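Local coordinates for protein phosphatase 2C (Toxoplasma gondii, PDB 3D8K) that probably removes phosphate from phosphoserine and phosphothreonine residues of proteins, as a manganese-dependent phosphatase of the PP2C family, at residues C15-S20 / R329-L334; D55-R60 / V223-R228; M71-D76 / D93-A98; C178-G183 / I187-P192; V305-R310 / K314-F319. All coordinates share one frame; numbering follows the deposited sequence.

Contact 1: C15-S20 / R329-L334; sequences CASATS and RSQKML
Gln-331 is the residue of 329-334 that reaches helix 10-18, and its amide nitrogen comes up to the CB-OG end of Ser-17. Its CG stands anti to the carbonyl carbon (chi1 -63°) and the chain then runs extended, carrying NE2 to 3.4 Å from Ser-17 OG and 3.5 Å from Ser-17 CB. A long, flexible amide suits this place, because it spans a gap that leaves the CA atoms of the two residues 9.4 Å apart; the side chain also touches Glu-10 and Val-14 of the same helix. Ser-17, short and polar, lets the amide come close at a partly solvent-accessible edge. Strand 332-337 follows, its Lys-332 paired through the backbone with Asp-345, and belongs to one of the two antiparallel sheets of the PP2C beta sandwich, while helix 10-18 carries the chain from strand 5-8 of that sheet to strand 22-26 of the other. Met-333, modelled as selenomethionine, turns its unbranched side chain inward onto Thr-13 and Arg-24. Leu-334 continues the strand, its side chain lying against Leu-6 and Ile-8.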
# COMPACT_ATOMS: atom_id res chain seq x y z
N CYS C 15 -4.18 11.49 5.70
CA CYS C 15 -4.98 10.35 5.29
C CYS C 15 -5.40 10.53 3.85
O CYS C 15 -5.41 9.59 3.06
CB CYS C 15 -6.25 10.22 6.14
SG CYS C 15 -6.01 9.92 7.91
N ALA C 16 -5.77 11.76 3.51
CA ALA C 16 -6.20 12.07 2.16
C ALA C 16 -5.04 11.86 1.20
O ALA C 16 -5.22 11.24 0.15
CB ALA C 16 -6.72 13.48 2.09
N SER C 17 -3.86 12.36 1.54
CA SER C 17 -2.70 12.16 0.67
C SER C 17 -2.43 10.67 0.61
O SER C 17 -2.05 10.15 -0.43
CB SER C 17 -1.47 12.89 1.22
OG SER C 17 -1.42 14.23 0.77
N ALA C 18 -2.64 9.98 1.74
CA ALA C 18 -2.43 8.53 1.83
C ALA C 18 -3.21 7.85 0.72
O ALA C 18 -2.67 7.09 -0.09
CB ALA C 18 -2.88 8.01 3.20
N THR C 19 -4.51 8.10 0.67
CA THR C 19 -5.29 7.54 -0.41
C THR C 19 -4.94 8.47 -1.57
O THR C 19 -4.30 9.49 -1.37
CB THR C 19 -6.77 7.60 -0.10
OG1 THR C 19 -7.50 7.39 -1.31
CG2 THR C 19 -7.14 8.92 0.53
N SER C 20 -5.37 8.13 -2.78
CA SER C 20 -5.02 8.96 -3.94
C SER C 20 -5.80 10.24 -4.22
O SER C 20 -5.41 11.01 -5.09
CB SER C 20 -5.06 8.11 -5.21
OG SER C 20 -4.88 8.92 -6.36
N ARG C 329 8.25 17.06 2.63
CA ARG C 329 7.59 15.93 3.26
C ARG C 329 6.72 16.44 4.39
O ARG C 329 5.91 15.71 4.97
CB ARG C 329 8.60 14.90 3.77
CG ARG C 329 7.93 13.72 4.48
CD ARG C 329 6.65 13.21 3.76
NE ARG C 329 6.90 12.38 2.58
CZ ARG C 329 6.85 12.81 1.32
NH1 ARG C 329 6.55 14.07 1.04
NH2 ARG C 329 7.09 11.95 0.33
N SER C 330 6.90 17.72 4.68
CA SER C 330 6.13 18.36 5.73
C SER C 330 4.70 18.57 5.25
O SER C 330 4.47 19.13 4.18
CB SER C 330 6.75 19.71 6.09
OG SER C 330 8.13 19.55 6.38
N GLN C 331 3.75 18.09 6.03
CA GLN C 331 2.35 18.25 5.69
C GLN C 331 1.75 19.15 6.76
O GLN C 331 2.07 19.02 7.93
CB GLN C 331 1.64 16.91 5.70
CG GLN C 331 2.15 15.95 4.68
CD GLN C 331 1.26 14.73 4.58
OE1 GLN C 331 1.12 13.96 5.54
NE2 GLN C 331 0.64 14.54 3.42
N LYS C 332 0.88 20.06 6.35
CA LYS C 332 0.24 20.96 7.28
C LYS C 332 -0.97 21.60 6.63
O LYS C 332 -0.89 22.11 5.52
CB LYS C 332 1.22 22.03 7.75
CG LYS C 332 0.56 23.10 8.59
CD LYS C 332 1.57 23.88 9.44
CE LYS C 332 2.14 23.00 10.55
NZ LYS C 332 2.67 23.79 11.69
N MSE C 333 -2.11 21.57 7.31
CA MSE C 333 -3.31 22.18 6.78
C MSE C 333 -3.95 22.92 7.94
O MSE C 333 -4.15 22.34 9.01
CB MSE C 333 -4.26 21.10 6.23
CG MSE C 333 -5.23 21.67 5.20
SE MSE C 333 -6.78 20.55 4.66
CE MSE C 333 -5.79 19.16 3.72
N LEU C 334 -4.25 24.21 7.75
CA LEU C 334 -4.84 24.99 8.83
C LEU C 334 -6.02 25.84 8.39
O LEU C 334 -5.86 26.81 7.65
CB LEU C 334 -3.79 25.91 9.46
CG LEU C 334 -2.38 25.36 9.68
CD1 LEU C 334 -1.47 26.51 10.08
CD2 LEU C 334 -2.38 24.25 10.72

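Contact 2: D55-R60 / V223-R228; sequences DGFQGR and VVPMTR
Loop 55-60 approaches loop 223-228 most closely at Phe-57 and Pro-225, whose CA atoms are 7.6 Å apart. The first loop corresponds to the DGHGG signature of PP2C phosphatases, the turn whose aspartate serves as a metal ligand in that family; here Phe-57 and Gln-58 take the place of its histidine and glycine. Phe-57 does the work of the contact, sending its flat ring against three successive side chains, Val-224, Pro-225 and Met-226. Pro-225 lies over one ring face in a CH-pi contact, with CD 4.3 Å from the ring centroid and 21° off the normal. A proline suits that place because its ring offers polarised C-H groups on a rigid frame. Val-224 comes in obliquely, and its CG1, anti to the backbone N (chi1 -155°), meets Phe-57 CZ at 4.2 Å. Met-226, modelled as selenomethionine, makes an oblique Met-aromatic contact: its SE lies 5.3 Å from the centroid of the Phe-57 ring, and bending at its last torsion brings CE within 4.1 Å of Phe-57 CD1.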
# COMPACT_ATOMS: atom_id res chain seq x y z
N ASP C 55 -18.20 31.17 -8.30
CA ASP C 55 -18.86 32.38 -7.83
C ASP C 55 -20.29 32.41 -8.37
O ASP C 55 -20.50 32.62 -9.57
CB ASP C 55 -18.07 33.62 -8.29
CG ASP C 55 -18.67 34.91 -7.78
OD1 ASP C 55 -19.12 34.92 -6.61
OD2 ASP C 55 -18.68 35.90 -8.54
N GLY C 56 -21.25 32.19 -7.49
CA GLY C 56 -22.64 32.15 -7.90
C GLY C 56 -23.46 33.42 -7.85
O GLY C 56 -23.34 34.21 -6.91
N PHE C 57 -24.30 33.65 -8.86
CA PHE C 57 -25.13 34.84 -8.84
C PHE C 57 -26.49 34.57 -8.22
O PHE C 57 -27.25 33.69 -8.65
CB PHE C 57 -25.30 35.47 -10.23
CG PHE C 57 -25.27 34.50 -11.36
CD1 PHE C 57 -24.06 33.96 -11.79
CD2 PHE C 57 -26.44 34.21 -12.06
CE1 PHE C 57 -24.01 33.14 -12.91
CE2 PHE C 57 -26.40 33.39 -13.18
CZ PHE C 57 -25.18 32.86 -13.61
N GLN C 58 -26.75 35.35 -7.17
CA GLN C 58 -27.96 35.26 -6.38
C GLN C 58 -28.39 33.83 -6.13
O GLN C 58 -29.33 33.30 -6.74
CB GLN C 58 -29.04 36.14 -7.00
CG GLN C 58 -28.65 37.62 -6.90
CD GLN C 58 -27.81 37.92 -5.64
OE1 GLN C 58 -26.67 37.46 -5.50
NE2 GLN C 58 -28.38 38.70 -4.71
N GLY C 59 -27.66 33.23 -5.19
CA GLY C 59 -27.87 31.86 -4.80
C GLY C 59 -26.53 31.16 -4.68
O GLY C 59 -25.63 31.38 -5.51
N ARG C 60 -26.38 30.32 -3.66
CA ARG C 60 -25.14 29.59 -3.48
C ARG C 60 -25.29 28.13 -3.92
O ARG C 60 -24.30 27.42 -4.07
CB ARG C 60 -24.71 29.63 -2.02
CG ARG C 60 -23.33 29.07 -1.78
CD ARG C 60 -22.90 29.18 -0.34
NE ARG C 60 -23.51 28.15 0.50
CZ ARG C 60 -23.21 27.96 1.79
NH1 ARG C 60 -22.30 28.73 2.38
NH2 ARG C 60 -23.81 27.00 2.48
N VAL C 223 -30.88 39.73 -16.85
CA VAL C 223 -30.74 38.99 -15.60
C VAL C 223 -29.29 38.55 -15.31
O VAL C 223 -28.82 38.65 -14.18
CB VAL C 223 -31.74 37.76 -15.53
CG1 VAL C 223 -32.89 37.93 -16.51
CG2 VAL C 223 -31.02 36.45 -15.77
N VAL C 224 -28.56 38.13 -16.32
CA VAL C 224 -27.20 37.64 -16.12
C VAL C 224 -26.07 38.66 -16.06
O VAL C 224 -25.93 39.53 -16.92
CB VAL C 224 -26.88 36.59 -17.17
CG1 VAL C 224 -25.81 35.67 -16.65
CG2 VAL C 224 -28.13 35.80 -17.50
N PRO C 225 -25.21 38.55 -15.04
CA PRO C 225 -24.08 39.46 -14.84
C PRO C 225 -22.88 39.16 -15.73
O PRO C 225 -21.95 39.96 -15.81
CB PRO C 225 -23.73 39.27 -13.36
CG PRO C 225 -24.98 38.64 -12.77
CD PRO C 225 -25.42 37.72 -13.84
N MSE C 226 -22.89 38.00 -16.40
CA MSE C 226 -21.79 37.61 -17.28
C MSE C 226 -22.28 36.92 -18.57
O MSE C 226 -23.47 36.68 -18.73
CB MSE C 226 -20.84 36.70 -16.50
CG MSE C 226 -21.55 35.55 -15.85
SE MSE C 226 -20.44 34.65 -14.51
CE MSE C 226 -20.76 36.01 -13.10
N THR C 227 -21.36 36.61 -19.48
CA THR C 227 -21.76 35.99 -20.74
C THR C 227 -21.54 34.48 -20.75
O THR C 227 -21.95 33.77 -21.67
CB THR C 227 -21.03 36.66 -21.92
OG1 THR C 227 -19.62 36.53 -21.73
CG2 THR C 227 -21.36 38.15 -22.00
N ARG C 228 -20.88 33.99 -19.71
CA ARG C 228 -20.60 32.56 -19.59
C ARG C 228 -20.78 32.11 -18.16
O ARG C 228 -20.31 32.75 -17.22
CB ARG C 228 -19.20 32.25 -20.10
CG ARG C 228 -19.10 32.39 -21.61
CD ARG C 228 -17.76 31.96 -22.11
NE ARG C 228 -17.69 31.95 -23.56
CZ ARG C 228 -16.60 31.61 -24.25
NH1 ARG C 228 -15.49 31.26 -23.62
NH2 ARG C 228 -16.63 31.60 -25.58

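Contact 3: M71-D76 / D93-A98; sequences MNYLND and DGDLRA
The phenol of Tyr-73 donates a hydrogen bond from OH to OD1 of Asp-95, 2.5 Å away in the model, a length too short to be read closely at this resolution. It links the two arms of a helical hairpin, helices 61-74 and 82-97, which packs against a sheet of the PP2C sandwich: Met-71 and Leu-74 of the first helix lie on Val-50 of strand 48-55. The CA atoms of Tyr-73 and Asp-95 are 10.4 Å apart, so a tyrosine is well chosen, being long enough to cross between the helices and still end in a polar group. Its CG lies anti to the carbonyl carbon (chi1 -64°), which sends the ring out from its helix toward the other. The carboxylate oxygen arrives at the ring edge, close to its plane, rather than over a face, while ring and carboxylate planes are turned 55° apart. Asp-95 is exposed on its helix, where a charged group is readily solvated, and its short side chain keeps the acceptor near the helix surface. Trp-65 touches both residues and gives the crossing an aromatic neighbour; the Tyr-73 side chain also touches Gln-88, Arg-91 and Met-92. At the end of helix 61-74, Met-71 O receives a backbone bond from Asn-75 N at 3.3 Å and a weak one from Asn-75 ND2 at 2.8 Å.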
# COMPACT_ATOMS: atom_id res chain seq x y z
N MSE C 71 -14.95 17.17 -8.67
CA MSE C 71 -13.92 16.14 -8.67
C MSE C 71 -14.48 14.80 -9.18
O MSE C 71 -13.73 13.91 -9.59
CB MSE C 71 -13.34 16.01 -7.26
CG MSE C 71 -12.61 17.26 -6.77
SE MSE C 71 -11.02 17.69 -7.85
CE MSE C 71 -11.63 19.47 -8.39
N ASN C 72 -15.81 14.67 -9.18
CA ASN C 72 -16.45 13.45 -9.70
C ASN C 72 -16.22 13.44 -11.20
O ASN C 72 -15.82 12.43 -11.78
CB ASN C 72 -17.96 13.47 -9.45
CG ASN C 72 -18.34 13.03 -8.05
OD1 ASN C 72 -19.49 13.20 -7.61
ND2 ASN C 72 -17.38 12.45 -7.33
N TYR C 73 -16.50 14.57 -11.84
CA TYR C 73 -16.32 14.67 -13.27
C TYR C 73 -14.85 14.71 -13.65
O TYR C 73 -14.42 14.01 -14.55
CB TYR C 73 -17.04 15.91 -13.79
CG TYR C 73 -18.54 15.83 -13.61
CD1 TYR C 73 -19.11 15.94 -12.33
CD2 TYR C 73 -19.39 15.60 -14.70
CE1 TYR C 73 -20.49 15.82 -12.15
CE2 TYR C 73 -20.77 15.47 -14.52
CZ TYR C 73 -21.31 15.59 -13.25
OH TYR C 73 -22.66 15.47 -13.07
N LEU C 74 -14.07 15.52 -12.94
CA LEU C 74 -12.64 15.63 -13.23
C LEU C 74 -11.90 14.28 -13.28
O LEU C 74 -10.96 14.11 -14.06
CB LEU C 74 -11.98 16.59 -12.24
CG LEU C 74 -11.74 18.01 -12.80
CD1 LEU C 74 -12.75 18.32 -13.90
CD2 LEU C 74 -11.81 19.03 -11.68
N ASN C 75 -12.33 13.32 -12.47
CA ASN C 75 -11.71 12.01 -12.48
C ASN C 75 -12.14 11.22 -13.70
O ASN C 75 -11.84 10.04 -13.83
CB ASN C 75 -12.07 11.25 -11.21
CG ASN C 75 -11.15 11.58 -10.07
OD1 ASN C 75 -9.93 11.40 -10.16
ND2 ASN C 75 -11.72 12.09 -8.98
N ASP C 76 -12.86 11.88 -14.60
CA ASP C 76 -13.32 11.24 -15.82
C ASP C 76 -12.50 11.72 -17.01
O ASP C 76 -12.61 11.17 -18.10
CB ASP C 76 -14.80 11.54 -16.03
CG ASP C 76 -15.69 10.72 -15.10
OD1 ASP C 76 -16.74 11.25 -14.65
OD2 ASP C 76 -15.33 9.56 -14.83
N ASP C 93 -22.65 20.85 -16.69
CA ASP C 93 -23.73 21.79 -16.96
C ASP C 93 -24.98 21.02 -17.29
O ASP C 93 -26.08 21.47 -17.02
CB ASP C 93 -23.38 22.73 -18.12
CG ASP C 93 -24.33 23.93 -18.20
OD1 ASP C 93 -24.79 24.27 -19.32
OD2 ASP C 93 -24.60 24.55 -17.15
N GLY C 94 -24.81 19.85 -17.89
CA GLY C 94 -25.95 19.03 -18.22
C GLY C 94 -26.59 18.47 -16.97
O GLY C 94 -27.77 18.71 -16.70
N ASP C 95 -25.81 17.75 -16.18
CA ASP C 95 -26.33 17.14 -14.96
C ASP C 95 -26.83 18.17 -13.97
O ASP C 95 -27.72 17.90 -13.17
CB ASP C 95 -25.25 16.24 -14.34
CG ASP C 95 -24.75 15.16 -15.30
OD1 ASP C 95 -23.89 14.34 -14.89
OD2 ASP C 95 -25.21 15.13 -16.47
N LEU C 96 -26.27 19.37 -14.03
CA LEU C 96 -26.70 20.41 -13.10
C LEU C 96 -28.12 20.87 -13.45
O LEU C 96 -28.93 21.15 -12.56
CB LEU C 96 -25.70 21.58 -13.15
CG LEU C 96 -25.93 22.83 -12.30
CD1 LEU C 96 -26.94 23.70 -12.98
CD2 LEU C 96 -26.39 22.46 -10.90
N ARG C 97 -28.43 20.93 -14.73
CA ARG C 97 -29.77 21.32 -15.16
C ARG C 97 -30.83 20.39 -14.55
O ARG C 97 -31.93 20.82 -14.20
CB ARG C 97 -29.85 21.28 -16.69
CG ARG C 97 -31.25 21.15 -17.23
CD ARG C 97 -31.42 21.93 -18.52
NE ARG C 97 -30.35 21.69 -19.48
CZ ARG C 97 -30.18 22.41 -20.58
NH1 ARG C 97 -31.00 23.41 -20.85
NH2 ARG C 97 -29.18 22.13 -21.41
N ALA C 98 -30.47 19.11 -14.40
CA ALA C 98 -31.37 18.11 -13.83
C ALA C 98 -31.47 18.22 -12.31
O ALA C 98 -32.36 17.63 -11.70
CB ALA C 98 -30.89 16.73 -14.21

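Contact 4: C178-G183 / I187-P192; sequences CVLKSG and IHLSTP
From the backbone of Leu-189 the side chain runs back over Cys-178 and Leu-180. Its CB lies 3.4 Å from Cys-178 O, and CG, anti to the carbonyl carbon (chi1 -86°), places the two methyls over the neighbouring strand. CD1 meets Leu-180 CB at 3.7 Å, whereas CD2 reaches Cys-178 SG at 3.8 Å. A branched leucine is thus able to touch two residues at once, and the small, weakly polar thiol packs easily beside a methyl. The backbones form a beta hairpin, strands 177-182 and 185-188, at one edge of the eight-stranded sheet of the PP2C sandwich. Leu-180 and Ile-187 are its antiparallel hydrogen-bonded pair, with Leu-180 N giving to Ile-187 O at 2.6 Å with a nearly straight N-H...O angle of 173°, and Ile-187 N returning a bond to Leu-180 O. Beyond it Leu-189 N binds Cys-178 O at 2.9 Å. Val-179 and His-188, the non-hydrogen-bonded pair, point together to the opposite face, where helix 279-288 covers them; Val-179 CG1 lies obliquely to the imidazole, 3.6 Å from ND1. On the Leu-180 side the sandwich interior begins, and Cys-178 touches Leu-108 and Ile-110 of the other sheet.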
# COMPACT_ATOMS: atom_id res chain seq x y z
N CYS C 178 -7.57 35.07 -13.02
CA CYS C 178 -6.46 34.24 -12.61
C CYS C 178 -5.16 34.81 -13.18
O CYS C 178 -5.02 34.93 -14.40
CB CYS C 178 -6.70 32.83 -13.12
SG CYS C 178 -5.45 31.65 -12.69
N VAL C 179 -4.20 35.16 -12.32
CA VAL C 179 -2.95 35.73 -12.82
C VAL C 179 -1.69 34.99 -12.38
O VAL C 179 -1.65 34.40 -11.30
CB VAL C 179 -2.81 37.21 -12.41
CG1 VAL C 179 -4.12 37.92 -12.64
CG2 VAL C 179 -2.38 37.31 -10.97
N LEU C 180 -0.67 35.05 -13.22
CA LEU C 180 0.60 34.39 -12.93
C LEU C 180 1.63 35.42 -12.48
O LEU C 180 1.85 36.42 -13.16
CB LEU C 180 1.13 33.67 -14.17
CG LEU C 180 1.99 32.40 -14.03
CD1 LEU C 180 3.12 32.43 -15.05
CD2 LEU C 180 2.55 32.28 -12.63
N LYS C 181 2.25 35.18 -11.33
CA LYS C 181 3.28 36.09 -10.83
C LYS C 181 4.64 35.47 -11.07
O LYS C 181 4.84 34.27 -10.89
CB LYS C 181 3.16 36.34 -9.32
CG LYS C 181 2.16 37.39 -8.91
CD LYS C 181 2.24 37.66 -7.41
CE LYS C 181 3.50 38.42 -7.04
NZ LYS C 181 3.66 39.69 -7.82
N SER C 182 5.59 36.30 -11.47
CA SER C 182 6.95 35.85 -11.71
C SER C 182 7.84 37.04 -11.44
O SER C 182 7.90 37.99 -12.24
CB SER C 182 7.10 35.38 -13.16
OG SER C 182 8.25 34.56 -13.31
N GLY C 183 8.53 37.01 -10.29
CA GLY C 183 9.41 38.09 -9.92
C GLY C 183 8.62 39.35 -9.64
O GLY C 183 7.90 39.43 -8.65
N ILE C 187 0.94 38.48 -14.92
CA ILE C 187 0.42 38.08 -16.22
C ILE C 187 -0.91 37.35 -16.13
O ILE C 187 -1.07 36.44 -15.33
CB ILE C 187 1.44 37.19 -16.94
CG1 ILE C 187 2.02 37.95 -18.12
CG2 ILE C 187 0.83 35.89 -17.40
CD1 ILE C 187 3.00 37.12 -18.90
N HIS C 188 -1.87 37.77 -16.95
CA HIS C 188 -3.20 37.16 -16.95
C HIS C 188 -3.22 35.80 -17.63
O HIS C 188 -2.47 35.54 -18.58
CB HIS C 188 -4.20 38.08 -17.63
CG HIS C 188 -4.43 39.36 -16.90
ND1 HIS C 188 -5.11 39.43 -15.70
CD2 HIS C 188 -4.02 40.63 -17.16
CE1 HIS C 188 -5.11 40.67 -15.26
NE2 HIS C 188 -4.45 41.42 -16.13
N LEU C 189 -4.08 34.92 -17.13
CA LEU C 189 -4.21 33.59 -17.68
C LEU C 189 -5.59 33.40 -18.29
O LEU C 189 -5.85 32.39 -18.94
CB LEU C 189 -3.97 32.56 -16.58
CG LEU C 189 -2.51 32.17 -16.33
CD1 LEU C 189 -1.57 33.32 -16.69
CD2 LEU C 189 -2.36 31.75 -14.88
N SER C 190 -6.46 34.38 -18.09
CA SER C 190 -7.81 34.30 -18.61
C SER C 190 -8.42 35.65 -18.95
O SER C 190 -7.97 36.68 -18.48
CB SER C 190 -8.71 33.58 -17.61
OG SER C 190 -8.79 34.29 -16.38
N THR C 191 -9.45 35.61 -19.79
CA THR C 191 -10.14 36.82 -20.20
C THR C 191 -11.56 36.74 -19.61
O THR C 191 -12.28 35.77 -19.86
CB THR C 191 -10.24 36.90 -21.72
OG1 THR C 191 -9.12 36.23 -22.30
CG2 THR C 191 -10.24 38.35 -22.19
N PRO C 192 -11.97 37.75 -18.82
CA PRO C 192 -13.31 37.69 -18.25
C PRO C 192 -14.44 37.73 -19.29
O PRO C 192 -14.31 38.37 -20.35
CB PRO C 192 -13.33 38.90 -17.30
CG PRO C 192 -12.42 39.88 -18.00
CD PRO C 192 -11.29 39.01 -18.48

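Contact 5: V305-R310 / K314-F319; sequences VNAKRR and KNISTF
Ile-316 and Ala-307 point their CB atoms toward each other, the isoleucine from its strand and the alanine from its helix. Ile-316 presents two branches: CG1 is anti to the carbonyl carbon (chi1 -57°) and the chain continues extended to CD1 (chi2 171°), while CG2 lies anti to the backbone N. The single methyl of Ala-307 is met by both, at 3.5 Å from Ile-316 CD1 and 4.0 Å from Ile-316 CG2, so it fits into the fork of the beta-branched side chain. The CD1 methyl also lies by the helix backbone, 4.2 Å from Lys-308 N. A residue as small as alanine lets the helix come near the sheet, with CA atoms of Ala-307 and Ile-316 only 7.5 Å apart, and isoleucine is at home in a strand and fills the space between. In this alpha-beta packing, helix 296-309 covers the outer face of the eight-stranded sheet of the PP2C sandwich, and a short loop leads from it to strand 316-322. Thr-318, two residues on, faces the same helix: its OG1 hydrogen-bonds to Ala-300 O, and its side chain touches Met-303 and Val-304. Ser-317 instead bonds through OG to Asp-34 OD1, and Phe-319 meets the ring of His-51 in the other sheet. Lys-308 is exposed, and its long side chain leads its ammonium away from the strand, as befits a charge beside an apolar contact. Where the helix ends, Arg-310 N still bonds to Asn-306 O at 2.6 Å.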
# COMPACT_ATOMS: atom_id res chain seq x y z
N VAL C 305 -8.79 41.87 2.60
CA VAL C 305 -8.84 43.14 3.31
C VAL C 305 -8.82 44.31 2.34
O VAL C 305 -9.64 45.22 2.43
CB VAL C 305 -7.66 43.27 4.27
CG1 VAL C 305 -7.71 44.60 4.98
CG2 VAL C 305 -7.69 42.14 5.27
N ASN C 306 -7.87 44.28 1.40
CA ASN C 306 -7.73 45.34 0.43
C ASN C 306 -8.97 45.55 -0.43
O ASN C 306 -9.36 46.68 -0.71
CB ASN C 306 -6.53 45.06 -0.47
CG ASN C 306 -5.21 45.09 0.28
OD1 ASN C 306 -4.20 44.61 -0.22
ND2 ASN C 306 -5.21 45.67 1.48
N ALA C 307 -9.59 44.45 -0.86
CA ALA C 307 -10.80 44.55 -1.68
C ALA C 307 -11.87 45.12 -0.77
O ALA C 307 -12.82 45.74 -1.22
CB ALA C 307 -11.22 43.18 -2.19
N LYS C 308 -11.70 44.89 0.52
CA LYS C 308 -12.63 45.40 1.50
C LYS C 308 -12.18 46.84 1.77
O LYS C 308 -12.96 47.67 2.22
CB LYS C 308 -12.54 44.54 2.77
CG LYS C 308 -13.85 44.35 3.53
CD LYS C 308 -14.40 45.68 4.06
CE LYS C 308 -15.61 45.48 4.96
NZ LYS C 308 -15.28 44.63 6.15
N ARG C 309 -10.91 47.13 1.46
CA ARG C 309 -10.35 48.46 1.65
C ARG C 309 -10.89 49.33 0.55
O ARG C 309 -11.17 50.52 0.74
CB ARG C 309 -8.83 48.43 1.58
CG ARG C 309 -8.17 49.71 2.06
CD ARG C 309 -7.20 49.42 3.19
NE ARG C 309 -6.03 48.69 2.72
CZ ARG C 309 -5.13 48.11 3.52
NH1 ARG C 309 -5.26 48.18 4.84
NH2 ARG C 309 -4.09 47.48 2.99
N ARG C 310 -11.01 48.74 -0.64
CA ARG C 310 -11.61 49.44 -1.76
C ARG C 310 -13.06 49.08 -1.42
O ARG C 310 -13.29 48.30 -0.49
CB ARG C 310 -11.17 48.81 -3.10
CG ARG C 310 -9.71 49.10 -3.45
CD ARG C 310 -9.25 48.46 -4.76
NE ARG C 310 -9.10 47.01 -4.66
CZ ARG C 310 -9.96 46.14 -5.17
NH1 ARG C 310 -11.03 46.57 -5.82
NH2 ARG C 310 -9.77 44.85 -5.01
N LYS C 314 -20.04 42.94 -4.12
CA LYS C 314 -20.42 41.54 -4.18
C LYS C 314 -19.64 40.86 -3.05
O LYS C 314 -19.18 41.53 -2.12
CB LYS C 314 -20.01 40.99 -5.54
CG LYS C 314 -20.80 39.78 -6.04
CD LYS C 314 -20.54 39.59 -7.54
CE LYS C 314 -21.28 38.40 -8.12
NZ LYS C 314 -21.06 38.29 -9.59
N ASN C 315 -19.50 39.54 -3.11
CA ASN C 315 -18.73 38.82 -2.10
C ASN C 315 -17.27 38.73 -2.58
O ASN C 315 -16.97 39.02 -3.74
CB ASN C 315 -19.34 37.43 -1.87
CG ASN C 315 -19.83 36.78 -3.15
OD1 ASN C 315 -20.60 35.81 -3.11
ND2 ASN C 315 -19.38 37.29 -4.29
N ILE C 316 -16.36 38.35 -1.68
CA ILE C 316 -14.94 38.29 -2.03
C ILE C 316 -14.23 36.98 -1.65
O ILE C 316 -14.31 36.51 -0.52
CB ILE C 316 -14.18 39.47 -1.37
CG1 ILE C 316 -14.82 40.80 -1.79
CG2 ILE C 316 -12.71 39.45 -1.74
CD1 ILE C 316 -14.29 41.99 -1.03
N SER C 317 -13.52 36.40 -2.61
CA SER C 317 -12.78 35.17 -2.35
C SER C 317 -11.45 35.18 -3.08
O SER C 317 -11.37 35.57 -4.24
CB SER C 317 -13.60 33.96 -2.75
OG SER C 317 -14.71 33.84 -1.89
N THR C 318 -10.41 34.74 -2.39
CA THR C 318 -9.09 34.74 -2.97
C THR C 318 -8.35 33.42 -2.81
O THR C 318 -8.65 32.62 -1.92
CB THR C 318 -8.23 35.87 -2.35
OG1 THR C 318 -8.02 35.60 -0.96
CG2 THR C 318 -8.96 37.20 -2.49
N PHE C 319 -7.39 33.20 -3.71
CA PHE C 319 -6.59 32.00 -3.70
C PHE C 319 -5.20 32.27 -4.22
O PHE C 319 -5.01 32.98 -5.21
CB PHE C 319 -7.23 30.92 -4.57
CG PHE C 319 -6.27 29.83 -4.97
CD1 PHE C 319 -5.97 28.79 -4.11
CD2 PHE C 319 -5.64 29.87 -6.21
CE1 PHE C 319 -5.05 27.81 -4.48
CE2 PHE C 319 -4.72 28.89 -6.57
CZ PHE C 319 -4.43 27.86 -5.71

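Contacts 4 and 5 rest on the eight-stranded sheet, their centres about 18 Å apart, and contact 1 lies at the same sheet's far part, centre to centre about 28 Å from contact 4. Contact 3 sits on the helices over the other sheet, its centre about 27 Å from that of contact 4 and on the opposite side of the chain's centre. Only contacts 2 and 5 touch: Asp-55 OD2 and Lys-314 NZ form a long, weak ion pair at 3.5 Å, and Asp-55 OD1 bonds weakly to Asn-315 ND2. Asp-55 belongs to the family's metal-site signature, and Lys-314 probably stands where PP2C phosphatases usually carry another acidic metal ligand, so this junction marks the expected active-site region.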